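Local coordinates for EGF family domain-containing protein (Toxoplasma gondii, PDB 4Z80) that probably acts on the parasite surface during host-cell invasion, where this apical membrane antigen, AMA4, binds its partner RON2L1, consistent with formation of a moving junction, at residues 99-107 with 297-307; 147-155 with 289-297. All coordinates share one frame; numbering follows the deposited sequence.

Segments 297-307 and 289-297 lie in the region assigned to the AMA1 family of the PAN clan, and the two contacts are about 13 Å apart, centre to centre. Contact 2 is the core one: every touching residue is buried, and main-chain bonds, a tyrosine–carboxylate bond and an edge-to-face ring pair hold it. Contact 1 starts in that same interior but runs out to the surface, where its chemistry turns to charged side chains and main-chain carbonyls. Gln297 ends one segment of contact 2 and begins one of contact 1. Between them Phe104 CZ packs 3.7 Å from Phe151 CD1. Along the chain, contact 2 is nested inside the loop that contact 1 closes.

Contact 1: residues 99-107 with 297-307; sequences GKVIAFTKR and QDFRSSTCAEL. With SO4 (sulfate ion), chain I.
Arg107 reaches from the loop after strand 101-104 into a type I beta turn, Ser301 to Cys304, in a disulfide-bonded loop of the region assigned to the AMA1 family of the PAN clan. Strand 318-321 pairs antiparallel with 101-104, and the Cys304–Cys317 disulfide ties the turn to Cys317, just before strand 318-321. The buried end combines apolar contacts of Ile102 with a lysine–glutamine bond. Ile102 sets CD1 against the CB and CG of Gln297, while Lys100, extended throughout, crosses the glutamine at about a right angle and gives NZ to OE1 at 2.8 Å. The same ammonium also bonds to Tyr57 O, and Gln297 NE2 bonds to Gly59 O, so both polar ends are well engaged. Further along, Leu307 tucks CD2 beside Phe104, 4.1 Å from its CB.

Between the buried and outer parts two waters bridge the segments, one joining Thr105 O to Leu307 N, the other Thr105 OG1 to Phe299 O. On the solvent side Lys106, bent at chi3 (70°), brings NZ to O2 of a sulfate at 2.9 Å; the ion, probably from the crystallisation liquor, is also held by Arg111. The Glu306 carboxylate stacks over one face of the Arg107 guanidinium, offset toward its rim, the planes 17° apart; the opposite charges are near each other but beyond a salt bridge, with no guanidinium N-H pointing at OE1. That oxygen instead takes the backbone N of Arg107 on its anti lone pair, at 2.8 Å and nearly straight (176°). Ser301 O receives two donors from opposite faces of its plane, Cys304 N and Arg107 NE. In the guanidinium plane, Arg107 NH2 donates to Cys304 O at 2.9 Å.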
# COMPACT_ATOMS: atom_id res chain seq x y z
N GLY A 99 10.01 -2.74 -3.58
CA GLY A 99 10.93 -3.07 -2.51
C GLY A 99 10.55 -2.47 -1.17
O GLY A 99 11.08 -2.88 -0.14
N LYS A 100 9.64 -1.50 -1.17
CA LYS A 100 9.31 -0.76 0.04
C LYS A 100 8.45 -1.58 1.01
O LYS A 100 7.33 -1.97 0.68
CB LYS A 100 8.59 0.55 -0.31
CG LYS A 100 8.05 1.35 0.88
CD LYS A 100 7.50 2.70 0.41
CE LYS A 100 6.75 3.45 1.50
NZ LYS A 100 6.36 4.81 1.04
N VAL A 101 8.99 -1.79 2.20
CA VAL A 101 8.31 -2.51 3.28
C VAL A 101 8.31 -1.63 4.53
O VAL A 101 9.30 -0.95 4.80
CB VAL A 101 9.02 -3.85 3.58
CG1 VAL A 101 8.45 -4.54 4.81
CG2 VAL A 101 8.94 -4.77 2.36
N ILE A 102 7.21 -1.65 5.27
CA ILE A 102 7.16 -0.96 6.56
C ILE A 102 7.75 -1.86 7.63
O ILE A 102 7.13 -2.83 8.05
CB ILE A 102 5.73 -0.55 6.93
CG1 ILE A 102 5.08 0.25 5.79
CG2 ILE A 102 5.74 0.26 8.22
CD1 ILE A 102 5.91 1.44 5.27
N ALA A 103 8.97 -1.52 8.04
CA ALA A 103 9.73 -2.30 9.01
C ALA A 103 9.46 -1.83 10.42
O ALA A 103 9.36 -0.62 10.68
CB ALA A 103 11.22 -2.19 8.70
N PHE A 104 9.36 -2.78 11.34
CA PHE A 104 9.30 -2.47 12.77
C PHE A 104 10.74 -2.40 13.25
O PHE A 104 11.52 -3.31 12.98
CB PHE A 104 8.52 -3.53 13.53
CG PHE A 104 7.03 -3.37 13.43
CD1 PHE A 104 6.39 -3.39 12.20
CD2 PHE A 104 6.25 -3.20 14.57
CE1 PHE A 104 5.01 -3.23 12.12
CE2 PHE A 104 4.87 -3.05 14.48
CZ PHE A 104 4.26 -3.07 13.26
N THR A 105 11.09 -1.32 13.94
CA THR A 105 12.47 -1.07 14.34
C THR A 105 12.57 -0.52 15.76
O THR A 105 11.57 -0.19 16.39
CB THR A 105 13.15 -0.05 13.38
OG1 THR A 105 12.60 1.25 13.59
CG2 THR A 105 12.94 -0.43 11.92
N LYS A 106 13.80 -0.40 16.24
CA LYS A 106 14.05 0.46 17.39
C LYS A 106 14.05 1.90 16.90
O LYS A 106 14.01 2.16 15.70
CB LYS A 106 15.37 0.09 18.06
CG LYS A 106 15.31 -1.30 18.66
CD LYS A 106 16.41 -1.55 19.65
CE LYS A 106 16.21 -0.73 20.91
NZ LYS A 106 17.25 -1.02 21.93
N ARG A 107 14.08 2.85 17.83
CA ARG A 107 13.97 4.25 17.47
C ARG A 107 15.13 4.72 16.60
O ARG A 107 14.99 5.68 15.85
CB ARG A 107 13.88 5.10 18.74
CG ARG A 107 13.38 6.52 18.50
CD ARG A 107 13.02 7.22 19.81
NE ARG A 107 11.95 6.51 20.50
CZ ARG A 107 12.06 5.89 21.67
NH1 ARG A 107 13.20 5.90 22.35
NH2 ARG A 107 11.02 5.26 22.16
N GLN A 297 3.80 5.67 7.56
CA GLN A 297 4.94 4.98 6.97
C GLN A 297 6.23 5.13 7.79
O GLN A 297 7.14 4.32 7.65
CB GLN A 297 5.15 5.50 5.55
CG GLN A 297 4.08 5.02 4.58
CD GLN A 297 3.77 6.04 3.51
OE1 GLN A 297 4.58 6.26 2.61
NE2 GLN A 297 2.63 6.71 3.63
N ASP A 298 6.29 6.13 8.66
CA ASP A 298 7.47 6.38 9.50
C ASP A 298 7.00 6.95 10.83
O ASP A 298 6.22 7.90 10.85
CB ASP A 298 8.44 7.34 8.81
CG ASP A 298 9.81 7.39 9.47
OD1 ASP A 298 9.95 8.00 10.54
OD2 ASP A 298 10.77 6.84 8.88
N PHE A 299 7.49 6.39 11.93
CA PHE A 299 7.20 6.92 13.26
C PHE A 299 8.41 6.61 14.12
O PHE A 299 8.82 5.46 14.24
CB PHE A 299 5.93 6.31 13.85
CG PHE A 299 5.48 6.94 15.15
CD1 PHE A 299 5.32 8.32 15.24
CD2 PHE A 299 5.18 6.17 16.26
CE1 PHE A 299 4.90 8.91 16.41
CE2 PHE A 299 4.76 6.76 17.44
CZ PHE A 299 4.62 8.13 17.52
N ARG A 300 9.02 7.64 14.69
CA ARG A 300 10.26 7.47 15.43
C ARG A 300 10.37 8.47 16.57
O ARG A 300 11.47 8.75 17.06
CB ARG A 300 11.47 7.60 14.49
CG ARG A 300 11.60 8.95 13.83
CD ARG A 300 12.83 9.03 12.93
NE ARG A 300 12.67 8.29 11.69
CZ ARG A 300 13.66 8.06 10.82
NH1 ARG A 300 14.88 8.51 11.08
NH2 ARG A 300 13.42 7.39 9.71
N SER A 301 9.23 9.00 17.00
CA SER A 301 9.16 9.89 18.16
C SER A 301 9.58 9.23 19.46
O SER A 301 9.61 8.01 19.56
CB SER A 301 7.73 10.40 18.32
OG SER A 301 7.32 11.11 17.17
N SER A 302 9.86 10.05 20.47
CA SER A 302 10.25 9.54 21.77
C SER A 302 9.17 8.66 22.40
O SER A 302 9.47 7.86 23.28
CB SER A 302 10.57 10.70 22.71
OG SER A 302 9.44 11.52 22.87
N THR A 303 7.94 8.81 21.93
CA THR A 303 6.82 8.04 22.45
C THR A 303 6.56 6.74 21.69
O THR A 303 5.67 5.98 22.07
CB THR A 303 5.52 8.85 22.41
OG1 THR A 303 5.29 9.31 21.07
CG2 THR A 303 5.60 10.05 23.35
N CYS A 304 7.31 6.48 20.62
CA CYS A 304 7.04 5.29 19.82
C CYS A 304 7.47 4.05 20.60
O CYS A 304 8.44 4.08 21.36
CB CYS A 304 7.73 5.35 18.45
SG CYS A 304 9.54 5.15 18.38
N ALA A 305 6.72 2.97 20.43
CA ALA A 305 7.03 1.70 21.09
C ALA A 305 8.07 0.93 20.29
O ALA A 305 7.89 0.69 19.10
CB ALA A 305 5.76 0.87 21.26
N GLU A 306 9.15 0.54 20.95
CA GLU A 306 10.23 -0.19 20.28
C GLU A 306 9.99 -1.70 20.30
O GLU A 306 10.28 -2.37 21.30
CB GLU A 306 11.57 0.13 20.93
CG GLU A 306 12.00 1.59 20.80
CD GLU A 306 13.40 1.83 21.34
OE1 GLU A 306 14.29 2.23 20.55
OE2 GLU A 306 13.62 1.62 22.55
N LEU A 307 9.45 -2.19 19.18
CA LEU A 307 9.25 -3.62 18.87
C LEU A 307 8.16 -4.33 19.67
O LEU A 307 7.39 -5.10 19.10
CB LEU A 307 10.57 -4.39 19.00
CG LEU A 307 11.68 -3.98 18.02
CD1 LEU A 307 12.96 -4.77 18.28
CD2 LEU A 307 11.24 -4.17 16.56
S SO4 I . 20.18 -2.91 22.43
O1 SO4 I . 20.38 -1.59 23.02
O2 SO4 I . 19.38 -2.80 21.21
O3 SO4 I . 19.48 -3.75 23.41
O4 SO4 I . 21.47 -3.51 22.08
O HOH W 1 8.98 -1.30 16.53
O HOH W 2 11.47 3.95 13.20

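Contact 2: residues 147-155 with 289-297; sequences SIEGFAMYA and CRLLGYHTQ
Tyr294 OH donates to Glu149 OE2 across 2.6 Å, meeting that oxygen nearly along its C-O bond, with carboxylate and ring almost perpendicular. The acid is held from other quarters too: OE2 accepts from His122 N, and OE1 forms a salt bridge with Lys146. Two backbone bonds then fasten the segments in a single beta bridge, Ala152 facing Leu292: Met153 N to Leu291 O and Gly293 N to Phe151 O, both 2.8 Å. Met153 SD lies close to the Gly293 backbone, 3.8 Å from its CA.

Outside this polar core the rings take over. Tyr294 turns its edge to the face of Phe151 in a T-shaped pair, centroids 5.2 Å apart, and its CB makes a CH-pi contact over that same ring. Thr296 O sits at the rim of Phe151, in the ring plane, 3.1 Å from CE2. On the other flank the Arg290 chain, bent at chi2 (86°), lays one guanidinium face on Ala152 CB. Its NH1 bonds to Lys118 O, and a water bridges NH2 to Met153 O. Leu291 CB packs on Met153 CB.

The contact thus joins the end of strand 289-291 to an irregular loop deep in the domain, and the several partners of the buried Glu149 carboxylate would probably stabilise its negative charge.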
# COMPACT_ATOMS: atom_id res chain seq x y z
N SER A 147 1.42 -6.68 21.79
CA SER A 147 2.84 -7.00 21.72
C SER A 147 3.25 -7.72 20.44
O SER A 147 4.44 -7.83 20.16
CB SER A 147 3.25 -7.83 22.94
OG SER A 147 2.49 -9.03 23.00
N ILE A 148 2.27 -8.20 19.66
CA ILE A 148 2.57 -8.77 18.34
C ILE A 148 1.87 -8.03 17.19
O ILE A 148 1.84 -8.53 16.07
CB ILE A 148 2.19 -10.29 18.26
CG1 ILE A 148 0.67 -10.50 18.26
CG2 ILE A 148 2.82 -11.05 19.42
CD1 ILE A 148 0.26 -11.85 17.69
N GLU A 149 1.32 -6.86 17.47
CA GLU A 149 0.63 -6.07 16.44
C GLU A 149 1.51 -5.86 15.21
O GLU A 149 2.70 -5.58 15.34
CB GLU A 149 0.21 -4.70 16.98
CG GLU A 149 -0.58 -3.87 15.97
CD GLU A 149 -0.77 -2.42 16.37
OE1 GLU A 149 0.15 -1.82 16.98
OE2 GLU A 149 -1.85 -1.86 16.07
N GLY A 150 0.90 -6.00 14.03
CA GLY A 150 1.54 -5.65 12.78
C GLY A 150 0.82 -4.48 12.12
O GLY A 150 0.25 -3.62 12.80
N PHE A 151 0.82 -4.48 10.79
CA PHE A 151 0.22 -3.40 10.01
C PHE A 151 -0.93 -3.85 9.11
O PHE A 151 -1.52 -3.03 8.42
CB PHE A 151 1.29 -2.73 9.14
CG PHE A 151 1.69 -1.37 9.61
CD1 PHE A 151 2.14 -1.17 10.90
CD2 PHE A 151 1.67 -0.30 8.74
CE1 PHE A 151 2.53 0.08 11.33
CE2 PHE A 151 2.07 0.96 9.16
CZ PHE A 151 2.50 1.14 10.45
N ALA A 152 -1.24 -5.14 9.11
CA ALA A 152 -2.23 -5.65 8.16
C ALA A 152 -3.65 -5.36 8.60
O ALA A 152 -3.99 -5.46 9.77
CB ALA A 152 -2.05 -7.14 7.96
N MET A 153 -4.50 -5.00 7.65
CA MET A 153 -5.90 -4.74 7.95
C MET A 153 -6.59 -6.03 8.38
O MET A 153 -6.17 -7.13 8.01
CB MET A 153 -6.60 -4.12 6.74
CG MET A 153 -8.03 -3.66 6.99
SD MET A 153 -8.12 -2.56 8.42
CE MET A 153 -9.87 -2.15 8.39
N TYR A 154 -7.65 -5.89 9.18
CA TYR A 154 -8.48 -7.02 9.58
C TYR A 154 -8.89 -7.84 8.37
O TYR A 154 -9.08 -7.31 7.28
CB TYR A 154 -9.71 -6.52 10.35
CG TYR A 154 -9.36 -5.61 11.50
CD1 TYR A 154 -8.72 -6.11 12.63
CD2 TYR A 154 -9.67 -4.26 11.46
CE1 TYR A 154 -8.39 -5.28 13.69
CE2 TYR A 154 -9.36 -3.43 12.52
CZ TYR A 154 -8.71 -3.94 13.63
OH TYR A 154 -8.39 -3.11 14.69
N ALA A 155 -9.01 -9.15 8.57
CA ALA A 155 -9.28 -10.05 7.46
C ALA A 155 -10.63 -9.78 6.80
O ALA A 155 -10.78 -9.96 5.59
CB ALA A 155 -9.23 -11.48 7.94
N CYS A 289 -2.21 -9.89 -2.39
CA CYS A 289 -2.52 -8.49 -2.14
C CYS A 289 -3.03 -8.38 -0.70
O CYS A 289 -4.06 -8.95 -0.36
CB CYS A 289 -3.57 -7.97 -3.13
SG CYS A 289 -4.13 -6.27 -2.87
N ARG A 290 -2.30 -7.65 0.13
CA ARG A 290 -2.65 -7.50 1.55
C ARG A 290 -2.89 -6.04 1.88
O ARG A 290 -2.00 -5.21 1.72
CB ARG A 290 -1.54 -8.07 2.44
CG ARG A 290 -1.97 -8.31 3.86
CD ARG A 290 -2.61 -9.70 4.00
NE ARG A 290 -3.13 -9.92 5.35
CZ ARG A 290 -2.36 -10.14 6.41
NH1 ARG A 290 -1.04 -10.16 6.29
NH2 ARG A 290 -2.92 -10.33 7.60
N LEU A 291 -4.10 -5.71 2.32
CA LEU A 291 -4.43 -4.36 2.74
C LEU A 291 -3.75 -4.05 4.06
O LEU A 291 -3.67 -4.92 4.93
CB LEU A 291 -5.94 -4.19 2.88
CG LEU A 291 -6.77 -4.46 1.62
CD1 LEU A 291 -8.24 -4.34 1.96
CD2 LEU A 291 -6.40 -3.53 0.48
N LEU A 292 -3.24 -2.83 4.20
CA LEU A 292 -2.67 -2.34 5.45
C LEU A 292 -3.70 -1.48 6.16
O LEU A 292 -4.44 -0.72 5.53
CB LEU A 292 -1.39 -1.55 5.21
CG LEU A 292 -0.28 -2.27 4.44
CD1 LEU A 292 0.90 -1.32 4.21
CD2 LEU A 292 0.18 -3.51 5.17
N GLY A 293 -3.74 -1.57 7.49
CA GLY A 293 -4.73 -0.85 8.26
C GLY A 293 -4.33 0.57 8.61
O GLY A 293 -5.15 1.37 9.04
N TYR A 294 -3.05 0.88 8.41
CA TYR A 294 -2.48 2.16 8.80
C TYR A 294 -1.83 2.87 7.62
O TYR A 294 -1.17 2.23 6.78
CB TYR A 294 -1.43 1.96 9.89
CG TYR A 294 -1.92 1.46 11.23
CD1 TYR A 294 -3.11 1.91 11.79
CD2 TYR A 294 -1.16 0.55 11.96
CE1 TYR A 294 -3.53 1.46 13.04
CE2 TYR A 294 -1.57 0.11 13.21
CZ TYR A 294 -2.76 0.56 13.74
OH TYR A 294 -3.18 0.12 14.99
N HIS A 295 -2.01 4.19 7.57
CA HIS A 295 -1.39 5.05 6.56
C HIS A 295 0.03 5.46 6.92
O HIS A 295 0.82 5.80 6.05
CB HIS A 295 -2.22 6.30 6.34
CG HIS A 295 -3.59 6.03 5.82
ND1 HIS A 295 -3.84 5.76 4.49
CD2 HIS A 295 -4.79 5.99 6.44
CE1 HIS A 295 -5.14 5.57 4.32
NE2 HIS A 295 -5.74 5.70 5.49
N THR A 296 0.34 5.42 8.22
CA THR A 296 1.66 5.80 8.71
C THR A 296 2.74 4.99 8.01
O THR A 296 2.63 3.78 7.88
CB THR A 296 1.76 5.58 10.24
OG1 THR A 296 0.81 6.42 10.92
CG2 THR A 296 3.14 5.92 10.75
N GLN A 297 3.80 5.67 7.56
CA GLN A 297 4.94 4.98 6.97
C GLN A 297 6.23 5.13 7.79
O GLN A 297 7.14 4.32 7.65
CB GLN A 297 5.15 5.50 5.55
CG GLN A 297 4.08 5.02 4.58
CD GLN A 297 3.77 6.04 3.51
OE1 GLN A 297 4.58 6.26 2.61
NE2 GLN A 297 2.63 6.71 3.63
O HOH W 3 -5.82 -9.87 7.88